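Side-chain contacts in guanine deaminase (Escherichia coli, PDB 6OHB), which catalyses the zinc-dependent hydrolytic deamination of guanine to xanthine and ammonia, the first step of guanine degradation in purine metabolism: residues 16-21 with 363-368; 127-132 with 332-337. All coordinates share one frame; numbering follows the deposited sequence.

Contact 1 (16-21 with 363-368)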
# COMPACT_ATOMS: atom_id res chain seq x y z
N ILE A 16 -6.97 7.62 22.47
CA ILE A 16 -6.99 6.16 22.55
C ILE A 16 -5.59 5.66 22.88
O ILE A 16 -4.61 6.13 22.29
CB ILE A 16 -7.54 5.53 21.26
CG1 ILE A 16 -7.37 4.01 21.28
CG2 ILE A 16 -6.88 6.14 20.04
CD1 ILE A 16 -8.32 3.29 20.34
N ASP A 17 -5.50 4.74 23.83
CA ASP A 17 -4.22 4.12 24.17
C ASP A 17 -4.47 2.75 24.78
O ASP A 17 -5.61 2.38 25.07
CB ASP A 17 -3.37 5.01 25.09
CG ASP A 17 -4.01 5.24 26.48
OD1 ASP A 17 -5.24 5.10 26.64
OD2 ASP A 17 -3.26 5.58 27.41
N VAL A 18 -3.40 1.97 24.93
CA VAL A 18 -3.46 0.67 25.60
C VAL A 18 -2.80 0.83 26.96
O VAL A 18 -1.63 1.23 27.04
CB VAL A 18 -2.77 -0.43 24.77
CG1 VAL A 18 -2.87 -1.77 25.48
CG2 VAL A 18 -3.35 -0.50 23.36
N THR A 19 -3.53 0.50 28.03
CA THR A 19 -3.09 0.91 29.36
C THR A 19 -2.07 -0.04 29.99
O THR A 19 -1.52 0.30 31.05
CB THR A 19 -4.29 1.06 30.30
OG1 THR A 19 -5.00 -0.18 30.40
CG2 THR A 19 -5.22 2.14 29.77
N ARG A 20 -1.78 -1.18 29.38
CA ARG A 20 -0.78 -2.08 29.94
C ARG A 20 -0.35 -3.07 28.87
O ARG A 20 -1.07 -3.30 27.89
CB ARG A 20 -1.31 -2.84 31.17
CG ARG A 20 -2.34 -3.89 30.81
CD ARG A 20 -2.94 -4.56 32.03
NE ARG A 20 -3.72 -5.72 31.62
CZ ARG A 20 -5.00 -5.66 31.27
NH1 ARG A 20 -5.64 -4.49 31.28
NH2 ARG A 20 -5.64 -6.76 30.89
N THR A 21 0.83 -3.64 29.06
CA THR A 21 1.31 -4.68 28.17
C THR A 21 0.60 -5.99 28.47
O THR A 21 0.25 -6.29 29.61
CB THR A 21 2.83 -4.86 28.29
OG1 THR A 21 3.16 -5.19 29.64
CG2 THR A 21 3.56 -3.59 27.89
N ALA A 363 1.80 -0.92 17.07
CA ALA A 363 2.30 0.37 16.63
C ALA A 363 2.73 1.26 17.79
O ALA A 363 3.58 2.13 17.62
CB ALA A 363 1.25 1.09 15.78
N THR A 364 2.17 1.06 18.98
CA THR A 364 2.47 1.96 20.09
C THR A 364 3.13 1.23 21.26
O THR A 364 4.36 1.10 21.28
CB THR A 364 1.20 2.67 20.58
OG1 THR A 364 0.23 1.69 20.99
CG2 THR A 364 0.60 3.52 19.47
N LEU A 365 2.33 0.76 22.22
CA LEU A 365 2.90 0.22 23.45
C LEU A 365 3.63 -1.09 23.20
O LEU A 365 4.67 -1.35 23.82
CB LEU A 365 1.81 0.02 24.50
CG LEU A 365 2.27 -0.41 25.90
CD1 LEU A 365 3.24 0.60 26.50
CD2 LEU A 365 1.07 -0.63 26.81
N GLY A 366 3.11 -1.94 22.31
CA GLY A 366 3.82 -3.16 21.97
C GLY A 366 5.19 -2.90 21.35
O GLY A 366 6.16 -3.60 21.64
N GLY A 367 5.28 -1.88 20.50
CA GLY A 367 6.57 -1.53 19.93
C GLY A 367 7.54 -1.04 20.99
O GLY A 367 8.69 -1.49 21.05
N ALA A 368 7.08 -0.14 21.86
CA ALA A 368 7.91 0.33 22.97
C ALA A 368 8.38 -0.84 23.82
O ALA A 368 9.53 -0.88 24.27
CB ALA A 368 7.15 1.35 23.82
O HOH W 1 -0.97 2.62 23.34

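Contact 2 (127-132 with 332-337)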
# COMPACT_ATOMS: atom_id res chain seq x y z
N ILE A 127 14.65 13.15 10.04
CA ILE A 127 13.86 13.53 11.21
C ILE A 127 12.52 14.11 10.77
O ILE A 127 11.47 13.83 11.38
CB ILE A 127 14.64 14.50 12.11
CG1 ILE A 127 15.91 13.84 12.65
CG2 ILE A 127 13.77 14.99 13.26
CD1 ILE A 127 15.65 12.80 13.71
N LYS A 128 12.52 14.93 9.71
CA LYS A 128 11.27 15.52 9.23
C LYS A 128 10.29 14.45 8.77
O LYS A 128 9.09 14.53 9.05
CB LYS A 128 11.55 16.48 8.07
CG LYS A 128 11.26 17.96 8.31
CD LYS A 128 11.88 18.49 9.60
CE LYS A 128 11.60 19.98 9.77
NZ LYS A 128 12.30 20.80 8.74
N GLN A 129 10.80 13.42 8.07
CA GLN A 129 9.93 12.33 7.63
C GLN A 129 9.36 11.56 8.81
O GLN A 129 8.18 11.20 8.81
CB GLN A 129 10.68 11.40 6.68
CG GLN A 129 11.16 12.07 5.41
CD GLN A 129 10.11 12.97 4.78
OE1 GLN A 129 9.08 12.50 4.31
NE2 GLN A 129 10.36 14.27 4.78
N LEU A 130 10.20 11.28 9.82
CA LEU A 130 9.70 10.64 11.03
C LEU A 130 8.55 11.44 11.64
O LEU A 130 7.48 10.89 11.93
CB LEU A 130 10.83 10.47 12.05
CG LEU A 130 11.93 9.48 11.69
CD1 LEU A 130 12.95 9.41 12.82
CD2 LEU A 130 11.34 8.10 11.39
N LEU A 131 8.76 12.74 11.85
CA LEU A 131 7.75 13.56 12.52
C LEU A 131 6.45 13.61 11.72
O LEU A 131 5.36 13.40 12.27
CB LEU A 131 8.29 14.96 12.78
CG LEU A 131 9.46 15.01 13.76
CD1 LEU A 131 9.90 16.45 13.99
CD2 LEU A 131 9.08 14.34 15.08
N ARG A 132 6.54 13.89 10.41
CA ARG A 132 5.33 14.06 9.62
C ARG A 132 4.52 12.77 9.48
O ARG A 132 3.36 12.83 9.07
CB ARG A 132 5.65 14.61 8.23
CG ARG A 132 6.15 13.58 7.23
CD ARG A 132 5.52 13.77 5.85
NE ARG A 132 5.60 15.16 5.39
CZ ARG A 132 5.00 15.62 4.30
NH1 ARG A 132 4.27 14.80 3.54
NH2 ARG A 132 5.13 16.89 3.96
N THR A 332 9.23 1.41 1.25
CA THR A 332 8.92 2.60 0.48
C THR A 332 8.21 3.69 1.27
O THR A 332 7.94 4.76 0.72
CB THR A 332 8.10 2.24 -0.77
OG1 THR A 332 7.03 1.35 -0.41
CG2 THR A 332 8.98 1.57 -1.82
N THR A 333 7.84 3.44 2.53
CA THR A 333 7.10 4.44 3.28
C THR A 333 7.62 4.56 4.70
O THR A 333 8.04 3.57 5.31
CB THR A 333 5.60 4.13 3.27
OG1 THR A 333 4.89 5.20 3.89
CG2 THR A 333 5.30 2.82 4.01
N PHE A 334 7.63 5.79 5.23
CA PHE A 334 7.89 6.05 6.64
C PHE A 334 6.66 5.83 7.51
O PHE A 334 6.77 5.93 8.74
CB PHE A 334 8.35 7.50 6.87
CG PHE A 334 9.78 7.77 6.50
CD1 PHE A 334 10.14 8.04 5.19
CD2 PHE A 334 10.76 7.79 7.47
CE1 PHE A 334 11.45 8.31 4.85
CE2 PHE A 334 12.08 8.06 7.15
CZ PHE A 334 12.43 8.32 5.83
N ASN A 335 5.50 5.57 6.91
CA ASN A 335 4.22 5.66 7.61
C ASN A 335 3.87 4.34 8.28
O ASN A 335 3.84 3.29 7.63
CB ASN A 335 3.12 6.07 6.65
CG ASN A 335 1.84 6.47 7.37
OD1 ASN A 335 0.97 5.63 7.63
ND2 ASN A 335 1.73 7.75 7.71
N MET A 336 3.58 4.41 9.58
CA MET A 336 3.26 3.22 10.36
C MET A 336 1.90 2.64 9.97
O MET A 336 1.72 1.41 9.99
CB MET A 336 3.29 3.55 11.85
CG MET A 336 3.07 2.37 12.80
SD MET A 336 4.31 1.07 12.70
CE MET A 336 5.82 2.01 12.49
N LEU A 337 0.93 3.49 9.64
CA LEU A 337 -0.38 2.99 9.24
C LEU A 337 -0.27 2.09 8.01
O LEU A 337 -0.85 1.00 7.96
CB LEU A 337 -1.36 4.14 9.00
CG LEU A 337 -1.59 5.11 10.16
CD1 LEU A 337 -2.46 6.28 9.72
CD2 LEU A 337 -2.21 4.39 11.35

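Contact 1 (16-21 with 363-368)
Val-18 meets Leu-365 and Thr-364 in two ways, one through carbon and one through a water. Its backbone N donates to a water 3.0 Å from that N, and the same water is hydrogen-bonded to Thr-364 OG1. This hydroxyl, at the N-cap position of helix 365-370, makes no capping bond; it pairs instead with Phe-360 O on the preceding helix. Val-18 O has a methyl beside it, Leu-365 CD2 at 3.3 Å from the oxygen, while Asn-379 ND2 supplies its hydrogen bond. The side chains meet more loosely, Val-18 CG1 standing 4.3 Å from Leu-365 CD2, and Val-18 also rests on Leu-32, Phe-360 and Tyr-361. Strand 14-18 runs antiparallel to strand 32-35 and parallel to strand 73-84. Amidohydrolases carry a small beta domain beside the TIM barrel, and strand 14-18 probably belongs to it, so the contact sets the end of this strand against a helix that follows the last barrel strand. Beyond the strand the chain bends round the same leucine. Arg-20 takes part through its backbone, with its C atom 3.5 Å from Leu-365 CD2, whereas its guanidinium is directed to Ser-30 OG through NH2. At Thr-21 the side chain crosses that of Leu-365 at about a right angle, its CG2 lying 4.0 Å from Leu-365 CG. Leu-365 has CG anti to the backbone N (chi1 -174°), and CD2 continues the chain away from CA, so this methyl reaches the bend and lies against Val-18 O and the Arg-20 carbonyl carbon.

Contact 2 (127-132 with 332-337)
Thr-333 OG1, one residue ahead of the Phe-334 that packs on Gln-129, is held by two groups: it accepts from Asn-335 N at 3.1 Å (N-H...O 159°), forming an ST turn, and is hydrogen-bonded to Gln-338 OE1. Asn-335, the N-cap of helix 336-349, receives Gln-338 N on its OD1. On helix 116-132, Gln-129 CB sits almost exactly over the Phe-334 ring centre, 3.4 Å from the centroid and 2° off the normal, a close CH-pi contact. CG follows over the CE1 side of the ring, and the bend at chi2 (-44°) then carries the amide away. Leu-130 comes from another direction, its CD2 near the ring plane at the edge, 4.0 Å from Phe-334 CD2. Leu-398 of the second subunit also packs on Phe-334. Asn-133 bridges the two sides, its ND2 bonded to the backbone Gln-129 O and its OD1 to the side-chain ND2 of Asn-335. The Phe-334 side chain lies about 8 Å from that of Tyr-85, which probably binds substrate, and about 12 Å from the zinc. Because the touching carbon is CB, the face contact is made beside the helix backbone and does not require the glutamine's amide end.

In the fold
Contact 2 is nested within the loop closed by contact 1: the segments follow one another as 16-21, 127-132, 332-337 and 363-368. The centres of the two contacts lie about 19 Å apart, yet Ala-363 CB packs 3.7 Å from Met-336 CG, and Phe-78 of strand 73-84 lies against both. That strand runs past both contacts: Ile-74 bonds to the backbone of Ile-16, and Ile-83 touches Leu-130 and Phe-334. Contact 2 ties the helix before the second barrel strand to the chain after the last, consistent with closure of the TIM barrel; it also borders the second subunit. Contact 1 joins the barrel's C-terminal helices to the small beta domain that the N-terminal strands probably help to build, away from the zinc.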